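CAMP factor (Mobiluncus curtisii, PDB 6JLC) is a bacterial toxin of the CAMP factor family that probably forms pores in host cell membranes and so contributes to haemolysis. Local coordinates at residues T165-R169 with L185-I189; K155-N159 with V195-A201. One frame throughout, in Å; residues are numbered along the deposited sequence.

Contact 1: residues T165-R169 with L185-I189; sequences TRVAR and LNKEI. With ACT (acetate ion), chain B.
Arg169 and Ile189, with Leu185 beside them, carry the contact of residues 165-169 with 185-189 and illustrate how two antiparallel helices can combine apolar packing with a polar network alongside it. Their short axes approach to 11.2 Å at 168°. Arg169 serves both parts. With CG anti to the backbone N, its CB and CG lie against Leu185 CD2, CB at 3.7 Å. A bend at chi3 (56°) then turns the chain, so that the side chains of Arg169 and Asn186 cross at about a right angle, with guanidinium and amide planes 68° apart. There Arg169 NH1 donates to Asn186 OD1 at 2.8 Å. The oxygen lies near the guanidinium plane, whereas the donor is tilted out of the amide's carbonyl plane.

Ile189 uses its two branches differently. CG1 and CD1 pack on Thr165, running past it in the opposite direction, with CG1 meeting Thr165 CG2 at 3.9 Å, and CD1 also reaches toward Arg169 NH1. CG2 lies against an acetate ion, probably from the crystallisation liquor. Two arginines hold this anion: Arg166 NE donates to acetate O at 2.9 Å and Arg166 NH2 to acetate OXT at 2.8 Å, a nearly straight fork at the guanidinium edge, while Arg169 NH1 adds a bond to acetate O at 3.0 Å. NH1 of Arg169 thus bridges amide and anion, and the acetate's negative charge probably pairs with both guanidinium groups.

Thr165 turns its methyl into the interface and gives its hydroxyl to the carbonyl of Ala161. The contact joins helix 152-173 to helix 179-197, and helix 203-222 packs against both, Leu213 touching Thr165 and Ile189 alike, in the three-helix bundle formed by the last three helices of this CAMP factor (Cfa) chain.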
loop_
_atom_site.group_PDB
_atom_site.type_symbol
_atom_site.label_atom_id
_atom_site.label_comp_id
_atom_site.label_asym_id
_atom_site.label_seq_id
_atom_site.Cartn_x
_atom_site.Cartn_y
_atom_site.Cartn_z
ATOM N N THR A 165 -18.887 -0.286 2.079
ATOM C CA THR A 165 -20.348 -0.362 2.067
ATOM C C THR A 165 -20.837 -1.498 2.947
ATOM O O THR A 165 -21.850 -1.357 3.642
ATOM C CB THR A 165 -20.864 -0.522 0.633
ATOM O OG1 THR A 165 -20.350 0.545 -0.172
ATOM C CG2 THR A 165 -22.382 -0.495 0.588
ATOM N N ARG A 166 -20.130 -2.628 2.935
ATOM C CA ARG A 166 -20.491 -3.739 3.813
ATOM C C ARG A 166 -20.390 -3.337 5.280
ATOM O O ARG A 166 -21.297 -3.605 6.074
ATOM C CB ARG A 166 -19.587 -4.938 3.529
ATOM C CG ARG A 166 -19.849 -5.636 2.221
ATOM C CD ARG A 166 -18.708 -6.587 1.919
ATOM N NE ARG A 166 -19.063 -7.514 0.858
ATOM C CZ ARG A 166 -18.182 -8.088 0.045
ATOM N NH1 ARG A 166 -16.882 -7.842 0.181
ATOM N NH2 ARG A 166 -18.602 -8.920 -0.895
ATOM N N VAL A 167 -19.278 -2.699 5.657
ATOM C CA VAL A 167 -19.092 -2.281 7.044
ATOM C C VAL A 167 -20.211 -1.337 7.464
ATOM O O VAL A 167 -20.864 -1.541 8.493
ATOM C CB VAL A 167 -17.709 -1.636 7.231
ATOM C CG1 VAL A 167 -17.677 -0.813 8.515
ATOM C CG2 VAL A 167 -16.628 -2.701 7.249
ATOM N N ALA A 168 -20.461 -0.299 6.659
ATOM C CA ALA A 168 -21.529 0.647 6.969
ATOM C C ALA A 168 -22.902 -0.012 6.946
ATOM O O ALA A 168 -23.794 0.381 7.711
ATOM C CB ALA A 168 -21.491 1.823 5.991
ATOM N N ARG A 169 -23.099 -1.013 6.088
ATOM C CA ARG A 169 -24.403 -1.670 6.036
ATOM C C ARG A 169 -24.715 -2.380 7.347
ATOM O O ARG A 169 -25.847 -2.325 7.836
ATOM C CB ARG A 169 -24.443 -2.662 4.872
ATOM C CG ARG A 169 -25.606 -3.642 4.932
ATOM C CD ARG A 169 -25.241 -4.965 4.262
ATOM N NE ARG A 169 -24.042 -5.573 4.828
ATOM C CZ ARG A 169 -23.311 -6.500 4.214
ATOM N NH1 ARG A 169 -23.647 -6.932 3.003
ATOM N NH2 ARG A 169 -22.232 -6.994 4.805
ATOM N N LEU A 185 -30.002 -3.151 -0.728
ATOM C CA LEU A 185 -28.610 -2.714 -0.705
ATOM C C LEU A 185 -27.674 -3.873 -1.032
ATOM O O LEU A 185 -26.705 -3.710 -1.784
ATOM C CB LEU A 185 -28.267 -2.110 0.661
ATOM C CG LEU A 185 -26.807 -1.680 0.849
ATOM C CD1 LEU A 185 -26.396 -0.670 -0.225
ATOM C CD2 LEU A 185 -26.544 -1.137 2.257
ATOM N N ASN A 186 -27.951 -5.057 -0.474
ATOM C CA ASN A 186 -27.107 -6.214 -0.771
ATOM C C ASN A 186 -27.095 -6.521 -2.265
ATOM O O ASN A 186 -26.056 -6.887 -2.821
ATOM C CB ASN A 186 -27.571 -7.425 0.035
ATOM C CG ASN A 186 -26.829 -7.560 1.344
ATOM O OD1 ASN A 186 -26.125 -6.644 1.762
ATOM N ND2 ASN A 186 -26.973 -8.703 1.997
ATOM N N LYS A 187 -28.242 -6.374 -2.936
ATOM C CA LYS A 187 -28.285 -6.582 -4.380
ATOM C C LYS A 187 -27.363 -5.610 -5.106
ATOM O O LYS A 187 -26.689 -5.982 -6.075
ATOM C CB LYS A 187 -29.721 -6.443 -4.887
ATOM C CG LYS A 187 -30.654 -7.548 -4.403
ATOM C CD LYS A 187 -32.116 -7.155 -4.593
ATOM C CE LYS A 187 -33.014 -8.376 -4.710
ATOM N NZ LYS A 187 -32.709 -9.394 -3.666
ATOM N N GLU A 188 -27.303 -4.364 -4.645
ATOM C CA GLU A 188 -26.409 -3.408 -5.298
ATOM C C GLU A 188 -24.950 -3.717 -4.988
ATOM O O GLU A 188 -24.075 -3.531 -5.840
ATOM C CB GLU A 188 -26.765 -1.990 -4.872
ATOM C CG GLU A 188 -28.178 -1.587 -5.265
ATOM C CD GLU A 188 -28.301 -1.259 -6.746
ATOM O OE1 GLU A 188 -27.255 -1.166 -7.430
ATOM O OE2 GLU A 188 -29.446 -1.095 -7.223
ATOM N N ILE A 189 -24.667 -4.172 -3.767
ATOM C CA ILE A 189 -23.315 -4.622 -3.442
ATOM C C ILE A 189 -22.902 -5.749 -4.374
ATOM O O ILE A 189 -21.783 -5.765 -4.907
ATOM C CB ILE A 189 -23.253 -5.063 -1.968
ATOM C CG1 ILE A 189 -23.495 -3.868 -1.040
ATOM C CG2 ILE A 189 -21.901 -5.704 -1.662
ATOM C CD1 ILE A 189 -23.625 -4.294 0.424
HETATM C C ACT B . -22.153 -8.819 -0.089
HETATM O O ACT B . -21.825 -8.258 1.000
HETATM O OXT ACT B . -21.411 -9.389 -0.924
HETATM C CH3 ACT B . -23.665 -8.798 -0.472
#

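Contact 2: residues K155-N159 with V195-A201; sequences KDLLN and VWFKAKA
Bends at chi2 (-67°) and chi4 carry the ammonium of Lys155 to the end of helix 179-197, while a chi1 of -180° swings the indole of Trp196 away from the backbone N, toward Asn159. Lys155 illustrates how a lysine can tie off a helix C-terminus: its NZ donates to Trp196 O at 2.8 Å and to Lys198 O at 2.9 Å, from above each carbonyl plane. Lys198 O also receives Ala201 N from the opposite face, closing the type I turn from Lys198 to Ala201, so the lysine helps to fix the turn. The carbon chain leading to it is packed too, CE meeting Ala201 CB at 3.8 Å.

The amide of Asn159 stacks over one face of the indole, the planes 18° apart, with Asn159 CB 3.4 Å from Trp196 NE1. A water accepts a hydrogen bond from Trp196 NE1 at 2.8 Å and donates one to Asp156 OD1, linking ring to carboxylate. Leu158 CD2 fills the inner side, 3.7 Å from Trp196 CB.

The contact joins the early turns of helix 152-173 to the last residues of helix 179-197 and the turn that follows it; helix 203-222 packs against it through Cys206, Ala209 and Ile210.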
loop_
_atom_site.group_PDB
_atom_site.type_symbol
_atom_site.label_atom_id
_atom_site.label_comp_id
_atom_site.label_asym_id
_atom_site.label_seq_id
_atom_site.Cartn_x
_atom_site.Cartn_y
_atom_site.Cartn_z
ATOM N N LYS A 155 -9.086 -1.468 -9.422
ATOM C CA LYS A 155 -9.881 -2.531 -8.806
ATOM C C LYS A 155 -9.817 -2.473 -7.286
ATOM O O LYS A 155 -10.806 -2.787 -6.610
ATOM C CB LYS A 155 -9.398 -3.898 -9.296
ATOM C CG LYS A 155 -9.951 -4.316 -10.657
ATOM C CD LYS A 155 -11.455 -4.554 -10.589
ATOM C CE LYS A 155 -12.035 -5.014 -11.928
ATOM N NZ LYS A 155 -11.667 -6.432 -12.196
ATOM N N ASP A 156 -8.665 -2.086 -6.723
ATOM C CA ASP A 156 -8.574 -1.969 -5.271
ATOM C C ASP A 156 -9.429 -0.823 -4.744
ATOM O O ASP A 156 -9.975 -0.925 -3.642
ATOM C CB ASP A 156 -7.112 -1.812 -4.844
ATOM C CG ASP A 156 -6.292 -3.099 -5.065
ATOM O OD1 ASP A 156 -6.890 -4.196 -5.092
ATOM O OD2 ASP A 156 -5.051 -3.019 -5.222
ATOM N N LEU A 157 -9.570 0.268 -5.507
ATOM C CA LEU A 157 -10.480 1.342 -5.101
ATOM C C LEU A 157 -11.931 0.856 -5.079
ATOM O O LEU A 157 -12.702 1.198 -4.175
ATOM C CB LEU A 157 -10.327 2.539 -6.042
ATOM C CG LEU A 157 -11.071 3.821 -5.653
ATOM C CD1 LEU A 157 -10.547 4.379 -4.340
ATOM C CD2 LEU A 157 -10.974 4.869 -6.763
ATOM N N LEU A 158 -12.310 0.017 -6.022
ATOM C CA LEU A 158 -13.642 -0.553 -6.068
ATOM C C LEU A 158 -13.832 -1.504 -4.881
ATOM O O LEU A 158 -14.828 -1.503 -4.232
ATOM C CB LEU A 158 -13.866 -1.282 -7.358
ATOM C CG LEU A 158 -15.126 -2.092 -7.476
ATOM C CD1 LEU A 158 -16.344 -1.296 -7.091
ATOM C CD2 LEU A 158 -15.281 -2.712 -8.822
ATOM N N ASN A 159 -12.820 -2.294 -4.612
ATOM C CA ASN A 159 -12.878 -3.215 -3.496
ATOM C C ASN A 159 -13.016 -2.480 -2.198
ATOM O O ASN A 159 -13.731 -2.880 -1.346
ATOM C CB ASN A 159 -11.696 -4.158 -3.471
ATOM C CG ASN A 159 -12.025 -5.473 -2.805
ATOM O OD1 ASN A 159 -11.195 -6.118 -2.222
ATOM N ND2 ASN A 159 -13.238 -5.845 -2.897
ATOM N N VAL A 195 -18.593 -6.644 -11.089
ATOM C CA VAL A 195 -17.643 -5.774 -11.781
ATOM C C VAL A 195 -16.230 -6.036 -11.288
ATOM O O VAL A 195 -15.294 -6.200 -12.082
ATOM C CB VAL A 195 -18.034 -4.297 -11.593
ATOM C CG1 VAL A 195 -17.015 -3.386 -12.278
ATOM C CG2 VAL A 195 -19.418 -4.041 -12.144
ATOM N N TRP A 196 -16.060 -6.112 -9.960
ATOM C CA TRP A 196 -14.734 -6.314 -9.388
ATOM C C TRP A 196 -14.115 -7.636 -9.840
ATOM O O TRP A 196 -12.897 -7.725 -10.031
ATOM C CB TRP A 196 -14.815 -6.263 -7.866
ATOM C CG TRP A 196 -13.504 -6.461 -7.183
ATOM C CD1 TRP A 196 -12.530 -5.523 -6.979
ATOM C CD2 TRP A 196 -13.018 -7.675 -6.612
ATOM N NE1 TRP A 196 -11.473 -6.083 -6.304
ATOM C CE2 TRP A 196 -11.752 -7.404 -6.067
ATOM C CE3 TRP A 196 -13.538 -8.964 -6.500
ATOM C CZ2 TRP A 196 -10.991 -8.378 -5.431
ATOM C CZ3 TRP A 196 -12.784 -9.925 -5.867
ATOM C CH2 TRP A 196 -11.527 -9.630 -5.339
ATOM N N PHE A 197 -14.935 -8.670 -10.009
ATOM C CA PHE A 197 -14.410 -9.965 -10.417
ATOM C C PHE A 197 -14.175 -10.062 -11.920
ATOM O O PHE A 197 -13.409 -10.932 -12.352
ATOM C CB PHE A 197 -15.364 -11.075 -9.976
ATOM C CG PHE A 197 -14.977 -11.730 -8.672
ATOM C CD1 PHE A 197 -14.015 -12.731 -8.638
ATOM C CD2 PHE A 197 -15.567 -11.334 -7.474
ATOM C CE1 PHE A 197 -13.664 -13.339 -7.436
ATOM C CE2 PHE A 197 -15.229 -11.946 -6.277
ATOM C CZ PHE A 197 -14.267 -12.941 -6.256
ATOM N N LYS A 198 -14.810 -9.199 -12.717
ATOM C CA LYS A 198 -14.698 -9.269 -14.173
ATOM C C LYS A 198 -13.305 -8.822 -14.593
ATOM O O LYS A 198 -12.961 -7.643 -14.470
ATOM C CB LYS A 198 -15.773 -8.412 -14.835
ATOM C CG LYS A 198 -15.498 -8.144 -16.304
ATOM C CD LYS A 198 -16.751 -8.066 -17.139
ATOM C CE LYS A 198 -17.357 -6.686 -17.093
ATOM N NZ LYS A 198 -18.244 -6.444 -18.268
ATOM N N ALA A 199 -12.501 -9.763 -15.101
ATOM C CA ALA A 199 -11.091 -9.482 -15.364
ATOM C C ALA A 199 -10.902 -8.402 -16.419
ATOM O O ALA A 199 -9.874 -7.715 -16.420
ATOM C CB ALA A 199 -10.373 -10.758 -15.797
ATOM N N LYS A 200 -11.864 -8.237 -17.323
ATOM C CA LYS A 200 -11.752 -7.271 -18.405
ATOM C C LYS A 200 -12.569 -6.013 -18.149
ATOM O O LYS A 200 -12.824 -5.247 -19.086
ATOM C CB LYS A 200 -12.166 -7.914 -19.731
ATOM C CG LYS A 200 -11.154 -8.917 -20.272
ATOM C CD LYS A 200 -9.859 -8.235 -20.707
ATOM C CE LYS A 200 -8.688 -8.642 -19.820
ATOM N NZ LYS A 200 -7.373 -8.234 -20.397
ATOM N N ALA A 201 -12.998 -5.797 -16.906
ATOM C CA ALA A 201 -13.713 -4.573 -16.568
ATOM C C ALA A 201 -12.856 -3.359 -16.891
ATOM O O ALA A 201 -11.651 -3.345 -16.628
ATOM C CB ALA A 201 -14.091 -4.566 -15.086
HETATM O O HOH W 1 -10.284 -5.177 -14.882
HETATM O O HOH W 2 -8.648 -5.803 -6.100
#

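In the fold
Contacts 1 and 2 show one helix pairing secured at two levels. Both join helix 152-173 to helix 179-197, and because these run antiparallel, contact 1 lies nearer the connection between them, its segments 16 residues apart in sequence against 36 for contact 2. Their centres are 16 Å apart and their nearest atoms about 5 Å, without touching. Both lie on the same side of the chain's centre, contact 1 farther out at 24 Å and contact 2 at 17 Å. Helix 203-222 touches both levels. The acetate belongs to contact 1 alone; contact 2 uses lysine on backbone carbonyls instead.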